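Side-chain contacts in polyhedrin (Orgyia pseudotsugata cypovirus 5, PDB 5A8U), which forms the crystalline matrix of the viral occlusion bodies (polyhedra), which protect the virus from the outside environment until insect larvae ingest them: residues 34-39 with 56-61; 44-49 with 68-73. All coordinates share one frame; numbering follows the deposited sequence.

Contact 1 of 2, residues 34-39 with 56-61; sequences VVLKYT and GSLNRQ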
ATOM      1  N   VAL A  34      -4.421 -10.831 -10.952  1.00  5.40           N
ATOM      2  CA  VAL A  34      -3.164 -11.356 -11.450  1.00  5.81           C
ATOM      3  C   VAL A  34      -3.050 -12.783 -10.963  1.00  5.79           C
ATOM      4  O   VAL A  34      -3.145 -13.050  -9.760  1.00  5.56           O
ATOM      5  CB  VAL A  34      -1.971 -10.544 -10.926  1.00  8.03           C
ATOM      6  CG1 VAL A  34      -0.639 -11.336 -11.066  1.00  5.83           C
ATOM      7  CG2 VAL A  34      -1.919  -9.213 -11.630  1.00  5.85           C
ATOM      8  N   VAL A  35      -2.885 -13.706 -11.903  1.00  4.73           N
ATOM      9  CA  VAL A  35      -2.723 -15.107 -11.545  1.00  3.92           C
ATOM     10  C   VAL A  35      -1.333 -15.561 -11.932  1.00  4.91           C
ATOM     11  O   VAL A  35      -0.991 -15.576 -13.109  1.00  5.69           O
ATOM     12  CB  VAL A  35      -3.737 -16.009 -12.249  1.00  4.66           C
ATOM     13  CG1 VAL A  35      -3.592 -17.441 -11.742  1.00  6.98           C
ATOM     14  CG2 VAL A  35      -5.147 -15.530 -11.976  1.00  7.84           C
ATOM     15  N   LEU A  36      -0.527 -15.916 -10.943  1.00  3.52           N
ATOM     16  CA  LEU A  36       0.852 -16.327 -11.208  1.00  4.93           C
ATOM     17  C   LEU A  36       0.943 -17.835 -11.244  1.00  5.42           C
ATOM     18  O   LEU A  36       0.341 -18.500 -10.410  1.00  5.85           O
ATOM     19  CB  LEU A  36       1.771 -15.790 -10.122  1.00  5.38           C
ATOM     20  CG  LEU A  36       1.763 -14.259 -10.095  1.00  3.77           C
ATOM     21  CD1 LEU A  36       2.361 -13.748  -8.802  1.00  8.32           C
ATOM     22  CD2 LEU A  36       2.554 -13.725 -11.289  1.00  8.08           C
ATOM     23  N   LYS A  37       1.689 -18.372 -12.208  1.00  4.80           N
ATOM     24  CA  LYS A  37       1.736 -19.821 -12.373  1.00  4.81           C
ATOM     25  C   LYS A  37       3.135 -20.348 -12.099  1.00  5.66           C
ATOM     26  O   LYS A  37       4.121 -19.756 -12.561  1.00  6.38           O
ATOM     27  CB  LYS A  37       1.311 -20.192 -13.792  1.00  6.04           C
ATOM     28  CG  LYS A  37      -0.011 -19.535 -14.208  1.00  8.98           C
ATOM     29  CD  LYS A  37      -0.570 -20.235 -15.437  1.00 12.02           C
ATOM     30  CE  LYS A  37      -0.995 -21.647 -15.078  1.00 14.16           C
ATOM     31  NZ  LYS A  37      -1.641 -22.338 -16.230  1.00 15.16           N
ATOM     32  N   TYR A  38       3.204 -21.454 -11.359  1.00  3.42           N
ATOM     33  CA  TYR A  38       4.465 -22.044 -10.915  1.00  6.44           C
ATOM     34  C   TYR A  38       4.585 -23.449 -11.475  1.00  6.64           C
ATOM     35  O   TYR A  38       3.582 -24.078 -11.789  1.00  6.69           O
ATOM     36  CB  TYR A  38       4.578 -22.040  -9.371  1.00  4.17           C
ATOM     37  CG  TYR A  38       4.418 -20.633  -8.847  1.00  5.01           C
ATOM     38  CD1 TYR A  38       3.148 -20.106  -8.615  1.00  6.92           C
ATOM     39  CD2 TYR A  38       5.517 -19.808  -8.656  1.00  5.59           C
ATOM     40  CE1 TYR A  38       2.982 -18.816  -8.201  1.00  5.69           C
ATOM     41  CE2 TYR A  38       5.360 -18.500  -8.237  1.00  3.13           C
ATOM     42  CZ  TYR A  38       4.091 -18.018  -8.006  1.00  5.30           C
ATOM     43  OH  TYR A  38       3.912 -16.740  -7.580  1.00  5.53           O
ATOM     44  N   THR A  39       5.816 -23.916 -11.623  1.00  5.67           N
ATOM     45  CA  THR A  39       6.055 -25.178 -12.315  1.00  6.04           C
ATOM     46  C   THR A  39       5.615 -26.403 -11.512  1.00  8.39           C
ATOM     47  O   THR A  39       5.553 -27.498 -12.054  1.00 12.39           O
ATOM     48  CB  THR A  39       7.531 -25.321 -12.728  1.00  7.76           C
ATOM     49  OG1 THR A  39       8.359 -25.219 -11.568  1.00 10.52           O
ATOM     50  CG2 THR A  39       7.882 -24.204 -13.710  1.00  7.77           C
ATOM     51  N   GLY A  56      -2.078  -0.803  -9.135  1.00  5.33           N
ATOM     52  CA  GLY A  56      -1.367  -1.618  -8.176  1.00  5.93           C
ATOM     53  C   GLY A  56      -0.069  -2.111  -8.777  1.00  5.55           C
ATOM     54  O   GLY A  56       0.280  -1.748  -9.907  1.00  6.12           O
ATOM     55  N   SER A  57       0.641  -2.925  -8.008  1.00  6.14           N
ATOM     56  CA  SER A  57       1.936  -3.423  -8.422  1.00  4.71           C
ATOM     57  C   SER A  57       2.287  -4.659  -7.605  1.00  4.65           C
ATOM     58  O   SER A  57       1.706  -4.902  -6.551  1.00  6.20           O
ATOM     59  CB  SER A  57       3.018  -2.341  -8.234  1.00  6.37           C
ATOM     60  OG  SER A  57       3.346  -2.151  -6.856  1.00  6.70           O
ATOM     61  N   LEU A  58       3.244  -5.435  -8.095  1.00  4.60           N
ATOM     62  CA  LEU A  58       3.791  -6.524  -7.301  1.00  5.86           C
ATOM     63  C   LEU A  58       5.300  -6.517  -7.471  1.00  5.38           C
ATOM     64  O   LEU A  58       5.794  -6.584  -8.601  1.00  7.81           O
ATOM     65  CB  LEU A  58       3.255  -7.876  -7.772  1.00  5.45           C
ATOM     66  CG  LEU A  58       1.756  -8.113  -7.636  1.00  5.53           C
ATOM     67  CD1 LEU A  58       1.390  -9.386  -8.387  1.00  6.51           C
ATOM     68  CD2 LEU A  58       1.361  -8.207  -6.161  1.00  5.97           C
ATOM     69  N   ASN A  59       6.041  -6.428  -6.371  1.00  7.02           N
ATOM     70  CA  ASN A  59       7.489  -6.595  -6.478  1.00  5.70           C
ATOM     71  C   ASN A  59       7.904  -8.066  -6.365  1.00  5.51           C
ATOM     72  O   ASN A  59       7.042  -8.959  -6.252  1.00  6.56           O
ATOM     73  CB  ASN A  59       8.246  -5.695  -5.491  1.00  6.89           C
ATOM     74  CG  ASN A  59       7.956  -6.024  -4.042  1.00  9.21           C
ATOM     75  OD1 ASN A  59       7.307  -7.037  -3.728  1.00  7.46           O
ATOM     76  ND2 ASN A  59       8.461  -5.179  -3.140  1.00  6.91           N
ATOM     77  N   ARG A  60       9.208  -8.355  -6.415  1.00  6.23           N
ATOM     78  CA  ARG A  60       9.602  -9.770  -6.453  1.00  8.51           C
ATOM     79  C   ARG A  60       9.160 -10.526  -5.204  1.00  5.74           C
ATOM     80  O   ARG A  60       8.820 -11.717  -5.280  1.00  6.98           O
ATOM     81  CB  ARG A  60      11.117  -9.965  -6.695  1.00  8.12           C
ATOM     82  CG  ARG A  60      11.547  -9.921  -8.175  1.00 17.50           C
ATOM     83  CD  ARG A  60      10.679 -10.797  -9.133  1.00 12.72           C
ATOM     84  NE  ARG A  60      10.982 -12.237  -9.123  1.00 12.82           N
ATOM     85  CZ  ARG A  60      10.448 -13.105  -9.988  1.00 16.59           C
ATOM     86  NH1 ARG A  60       9.610 -12.671 -10.926  1.00  8.41           N
ATOM     87  NH2 ARG A  60      10.758 -14.400  -9.942  1.00 10.65           N
ATOM     88  N   GLN A  61       9.110  -9.841  -4.067  1.00  4.93           N
ATOM     89  CA  GLN A  61       8.694 -10.508  -2.832  1.00  5.31           C
ATOM     90  C   GLN A  61       7.283 -11.088  -2.930  1.00  6.46           C
ATOM     91  O   GLN A  61       6.989 -12.104  -2.308  1.00  7.62           O
ATOM     92  CB  GLN A  61       8.776  -9.556  -1.636  1.00  7.93           C
ATOM     93  CG  GLN A  61      10.196  -9.366  -1.110  1.00  8.03           C
ATOM     94  CD  GLN A  61      10.938  -8.199  -1.743  1.00  7.49           C
ATOM     95  OE1 GLN A  61      10.584  -7.756  -2.832  1.00  6.54           O
ATOM     96  NE2 GLN A  61      12.002  -7.727  -1.076  1.00  7.50           N
TER
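V34 and L58, on strands of two different sheets, point their side chains at each other and meet tip to tip, CG1 of V34 lying 3.9 Å from CD1 of L58. The backbones stay well apart: the nearest CA atoms, those of V34 and L58, are 9.4 Å from one another, so the side chains span the distance and their terminal methyls touch. On V34 it is the CG1 branch that makes the contact, held anti to the backbone N (chi1 162°), while CG2 packs against the indole of W48. L36, two residues further along the same strand and therefore on the same side of the sheet, sends its CD1 to within 4.5 Å of CD1 of L58, a looser approach. One leucine methyl thus faces two residues of the opposing strand, and no hydrogen bond joins the segments.

Strand 30-37 is an inner strand of the antiparallel six-stranded sheet, whereas strand 53-58 forms one edge, within this chain, of the three-stranded sheet. The pair therefore belongs to the apolar layer between two beta sheets. Y46 and I190 also touch L58, and M110 packs on both V34 and L36, so neighbouring strands of both sheets close around the methyl contact. Only 82 Å² is buried between the two segments, counting both sides, which fits an interface made by three side chains. Just past L58 the chain leaves the sheet: N59 takes the N-cap position of helix 60-63, and its ND2 is hydrogen-bonded to the carbonyl of T222 of the second subunit.

Contact 2 of 2, residues 44-49 with 68-73; sequences QVYNWQ and YMNPDK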
ATOM      1  N   GLN A  44      -0.897 -18.574  -7.776  1.00  4.51           N
ATOM      2  CA  GLN A  44      -1.038 -17.547  -6.753  1.00  4.78           C
ATOM      3  C   GLN A  44      -1.883 -16.428  -7.316  1.00  5.67           C
ATOM      4  O   GLN A  44      -1.590 -15.905  -8.393  1.00  6.43           O
ATOM      5  CB  GLN A  44       0.324 -17.008  -6.292  1.00  4.43           C
ATOM      6  CG  GLN A  44       0.194 -16.047  -5.100  1.00  5.67           C
ATOM      7  CD  GLN A  44       1.530 -15.720  -4.447  1.00  7.91           C
ATOM      8  OE1 GLN A  44       1.566 -15.384  -3.258  1.00 10.95           O
ATOM      9  NE2 GLN A  44       2.630 -15.810  -5.209  1.00  8.80           N
ATOM     10  N   VAL A  45      -2.913 -16.055  -6.563  1.00  3.04           N
ATOM     11  CA  VAL A  45      -3.925 -15.106  -7.006  1.00  4.36           C
ATOM     12  C   VAL A  45      -3.833 -13.810  -6.216  1.00  5.75           C
ATOM     13  O   VAL A  45      -3.729 -13.821  -4.989  1.00  5.39           O
ATOM     14  CB  VAL A  45      -5.328 -15.691  -6.768  1.00  4.98           C
ATOM     15  CG1 VAL A  45      -6.442 -14.678  -7.156  1.00  7.01           C
ATOM     16  CG2 VAL A  45      -5.472 -17.036  -7.526  1.00  7.04           C
ATOM     17  N   TYR A  46      -3.877 -12.697  -6.935  1.00  4.79           N
ATOM     18  CA  TYR A  46      -4.085 -11.387  -6.337  1.00  6.01           C
ATOM     19  C   TYR A  46      -5.244 -10.745  -7.068  1.00  6.80           C
ATOM     20  O   TYR A  46      -5.225 -10.654  -8.294  1.00  5.71           O
ATOM     21  CB  TYR A  46      -2.846 -10.507  -6.531  1.00  5.13           C
ATOM     22  CG  TYR A  46      -1.625 -10.973  -5.766  1.00  5.01           C
ATOM     23  CD1 TYR A  46      -1.429 -10.589  -4.440  1.00  7.59           C
ATOM     24  CD2 TYR A  46      -0.683 -11.800  -6.366  1.00  5.64           C
ATOM     25  CE1 TYR A  46      -0.303 -11.023  -3.735  1.00  7.24           C
ATOM     26  CE2 TYR A  46       0.428 -12.231  -5.679  1.00  5.33           C
ATOM     27  CZ  TYR A  46       0.603 -11.853  -4.362  1.00  7.09           C
ATOM     28  OH  TYR A  46       1.720 -12.272  -3.671  1.00  8.94           O
ATOM     29  N   ASN A  47      -6.254 -10.311  -6.316  1.00  5.27           N
ATOM     30  CA  ASN A  47      -7.463  -9.703  -6.862  1.00  5.97           C
ATOM     31  C   ASN A  47      -7.720  -8.323  -6.245  1.00  8.04           C
ATOM     32  O   ASN A  47      -7.927  -8.200  -5.043  1.00  8.16           O
ATOM     33  CB  ASN A  47      -8.665 -10.650  -6.678  1.00  5.63           C
ATOM     34  CG  ASN A  47     -10.006  -9.973  -6.948  1.00  9.21           C
ATOM     35  OD1 ASN A  47     -10.809  -9.794  -6.039  1.00 12.41           O
ATOM     36  ND2 ASN A  47     -10.238  -9.573  -8.199  1.00  7.78           N
ATOM     37  N   TRP A  48      -7.649  -7.293  -7.083  1.00  7.47           N
ATOM     38  CA  TRP A  48      -7.967  -5.912  -6.692  1.00  8.09           C
ATOM     39  C   TRP A  48      -9.366  -5.513  -7.187  1.00  7.53           C
ATOM     40  O   TRP A  48      -9.791  -5.935  -8.259  1.00  9.31           O
ATOM     41  CB  TRP A  48      -6.962  -4.944  -7.309  1.00  5.79           C
ATOM     42  CG  TRP A  48      -5.532  -5.038  -6.858  1.00  9.84           C
ATOM     43  CD1 TRP A  48      -4.898  -4.225  -5.957  1.00 15.52           C
ATOM     44  CD2 TRP A  48      -4.529  -5.934  -7.360  1.00  7.94           C
ATOM     45  NE1 TRP A  48      -3.570  -4.580  -5.849  1.00 11.58           N
ATOM     46  CE2 TRP A  48      -3.325  -5.632  -6.693  1.00 11.33           C
ATOM     47  CE3 TRP A  48      -4.542  -6.978  -8.289  1.00  8.39           C
ATOM     48  CZ2 TRP A  48      -2.142  -6.336  -6.937  1.00  9.34           C
ATOM     49  CZ3 TRP A  48      -3.364  -7.671  -8.533  1.00  9.10           C
ATOM     50  CH2 TRP A  48      -2.183  -7.347  -7.861  1.00  7.85           C
ATOM     51  N   GLN A  49     -10.074  -4.683  -6.417  1.00  8.38           N
ATOM     52  CA  GLN A  49     -11.371  -4.175  -6.839  1.00  9.13           C
ATOM     53  C   GLN A  49     -11.362  -2.660  -6.707  1.00  8.73           C
ATOM     54  O   GLN A  49     -10.581  -2.104  -5.937  1.00  7.81           O
ATOM     55  CB  GLN A  49     -12.488  -4.718  -5.942  1.00  9.78           C
ATOM     56  CG  GLN A  49     -12.577  -6.216  -5.847  1.00 21.19           C
ATOM     57  CD  GLN A  49     -13.673  -6.655  -4.895  1.00 23.35           C
ATOM     58  OE1 GLN A  49     -14.849  -6.307  -5.079  1.00 16.56           O
ATOM     59  NE2 GLN A  49     -13.292  -7.411  -3.860  1.00 16.02           N
ATOM     60  N   TYR A  68       5.435 -13.490   2.234  1.00  5.09           N
ATOM     61  CA  TYR A  68       4.844 -13.049   3.491  1.00  6.82           C
ATOM     62  C   TYR A  68       3.318 -13.028   3.453  1.00  5.15           C
ATOM     63  O   TYR A  68       2.652 -13.129   4.503  1.00  6.92           O
ATOM     64  CB  TYR A  68       5.420 -11.694   3.939  1.00  4.20           C
ATOM     65  CG  TYR A  68       5.119 -10.509   3.041  1.00  7.50           C
ATOM     66  CD1 TYR A  68       3.920  -9.816   3.156  1.00  5.95           C
ATOM     67  CD2 TYR A  68       6.051 -10.066   2.094  1.00  9.61           C
ATOM     68  CE1 TYR A  68       3.640  -8.735   2.348  1.00  6.24           C
ATOM     69  CE2 TYR A  68       5.781  -8.967   1.284  1.00  6.94           C
ATOM     70  CZ  TYR A  68       4.572  -8.309   1.418  1.00 11.18           C
ATOM     71  OH  TYR A  68       4.283  -7.215   0.630  1.00  9.63           O
ATOM     72  N   MET A  69       2.765 -12.904   2.247  1.00  4.59           N
ATOM     73  CA  MET A  69       1.314 -12.854   2.070  1.00  6.69           C
ATOM     74  C   MET A  69       0.737 -14.265   2.085  1.00  7.94           C
ATOM     75  O   MET A  69      -0.300 -14.514   2.694  1.00  7.53           O
ATOM     76  CB  MET A  69       0.973 -12.162   0.743  1.00  6.19           C
ATOM     77  CG  MET A  69      -0.515 -11.851   0.548  1.00  9.54           C
ATOM     78  SD  MET A  69      -1.111 -10.557   1.671  1.00 10.83           S
ATOM     79  CE  MET A  69      -0.092  -9.184   1.142  1.00 13.07           C
ATOM     80  N   ASN A  70       1.412 -15.176   1.395  1.00  5.32           N
ATOM     81  CA  ASN A  70       0.965 -16.561   1.290  1.00  8.38           C
ATOM     82  C   ASN A  70       2.103 -17.519   1.591  1.00  8.34           C
ATOM     83  O   ASN A  70       2.819 -17.942   0.689  1.00  7.33           O
ATOM     84  CB  ASN A  70       0.435 -16.810  -0.116  1.00  6.46           C
ATOM     85  CG  ASN A  70      -0.740 -15.924  -0.430  1.00  8.10           C
ATOM     86  OD1 ASN A  70      -1.733 -15.944   0.300  1.00  9.31           O
ATOM     87  ND2 ASN A  70      -0.633 -15.122  -1.494  1.00  5.40           N
ATOM     88  N   PRO A  71       2.292 -17.842   2.878  1.00  7.22           N
ATOM     89  CA  PRO A  71       3.291 -18.842   3.276  1.00  5.75           C
ATOM     90  C   PRO A  71       2.913 -20.213   2.752  1.00 10.44           C
ATOM     91  O   PRO A  71       1.769 -20.421   2.336  1.00 10.13           O
ATOM     92  CB  PRO A  71       3.192 -18.844   4.808  1.00 10.44           C
ATOM     93  CG  PRO A  71       2.529 -17.526   5.165  1.00 12.15           C
ATOM     94  CD  PRO A  71       1.581 -17.263   4.031  1.00 10.14           C
ATOM     95  N   ASP A  72       3.856 -21.143   2.761  1.00  8.54           N
ATOM     96  CA  ASP A  72       3.507 -22.481   2.320  1.00  9.57           C
ATOM     97  C   ASP A  72       2.788 -23.212   3.463  1.00 13.02           C
ATOM     98  O   ASP A  72       2.505 -22.627   4.515  1.00 13.16           O
ATOM     99  CB  ASP A  72       4.739 -23.259   1.810  1.00 13.14           C
ATOM    100  CG  ASP A  72       5.706 -23.640   2.915  1.00 10.53           C
ATOM    101  OD1 ASP A  72       5.373 -23.487   4.114  1.00 12.69           O
ATOM    102  OD2 ASP A  72       6.813 -24.131   2.580  1.00 16.63           O
ATOM    103  N   LYS A  73       2.483 -24.482   3.233  1.00 13.58           N
ATOM    104  CA  LYS A  73       1.701 -25.270   4.178  1.00 16.77           C
ATOM    105  C   LYS A  73       2.375 -25.361   5.541  1.00 18.14           C
ATOM    106  O   LYS A  73       1.712 -25.573   6.559  1.00 22.15           O
ATOM    107  CB  LYS A  73       1.457 -26.668   3.610  1.00 22.38           C
ATOM    108  CG  LYS A  73       0.597 -27.560   4.492  1.00 32.37           C
ATOM    109  CD  LYS A  73      -0.787 -27.759   3.897  1.00 37.84           C
ATOM    110  CE  LYS A  73      -0.737 -28.604   2.633  1.00 39.94           C
ATOM    111  NZ  LYS A  73      -2.094 -28.811   2.046  1.00 47.68           N
TER
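Q44 reaches from strand 43-50 to N70, in the loop between helices 60-63 and 84-91, and the two amides meet in a single direct hydrogen bond. From CB the Q44 chain runs outward with CG anti to the backbone N (chi1 -173°) and continues extended. Its CG passes 3.8 Å from ND2 of N70. CD comes next, 3.7 Å from that same ND2, and carries the two polar ends. OE1 accepts from ND2 of N70 at 2.8 Å with a nearly straight N-H...O angle of 170°. The donor lies in the carbonyl plane, on a lone pair, although the two amide planes are turned 60° apart. OE1 also lies 3.6 Å from CB of N70 and accepts a further bond from ND2 of N67; NE2 is engaged by Y38 OH and by the carbonyl of K64.

Beside this pair, CE1 of Y46 approaches CG of M69 obliquely at 4.4 Å, and the tyrosine hydroxyl is bonded to the carbonyl of L62. N70 ND2 has a second partner, OG of S224, while M69 O accepts from Q61 NE2 of the third subunit. With both ends of its buried amide bonded, Q44 has its flip state fixed by the chemistry: OE1 faces the N70 and N67 amide donors, and NE2 faces the K64 carbonyl.

Contacts 1 and 2 have their centres 9 Å apart and share the six-stranded antiparallel sheet, where strands 30-37 and 43-50 are neighbours. Their segments alternate along the chain: 34-39, 44-49, 56-61, then 68-73. Backbone bonds join them directly, L36 N to Q44 O and V34 N to Y46 O, each 2.8 Å. Y46 also bridges them through its ring, with CD2 3.8 Å from L58 CD1. Contact 1 ties this sheet to the three-stranded one, and contact 2 ties it to the loop after helix 60-63. Q61 of one subunit donates to M69 O, and weakly to N70 OD1, of another, placing segments 56-61 and 68-73 at an interface of the three-chain assembly.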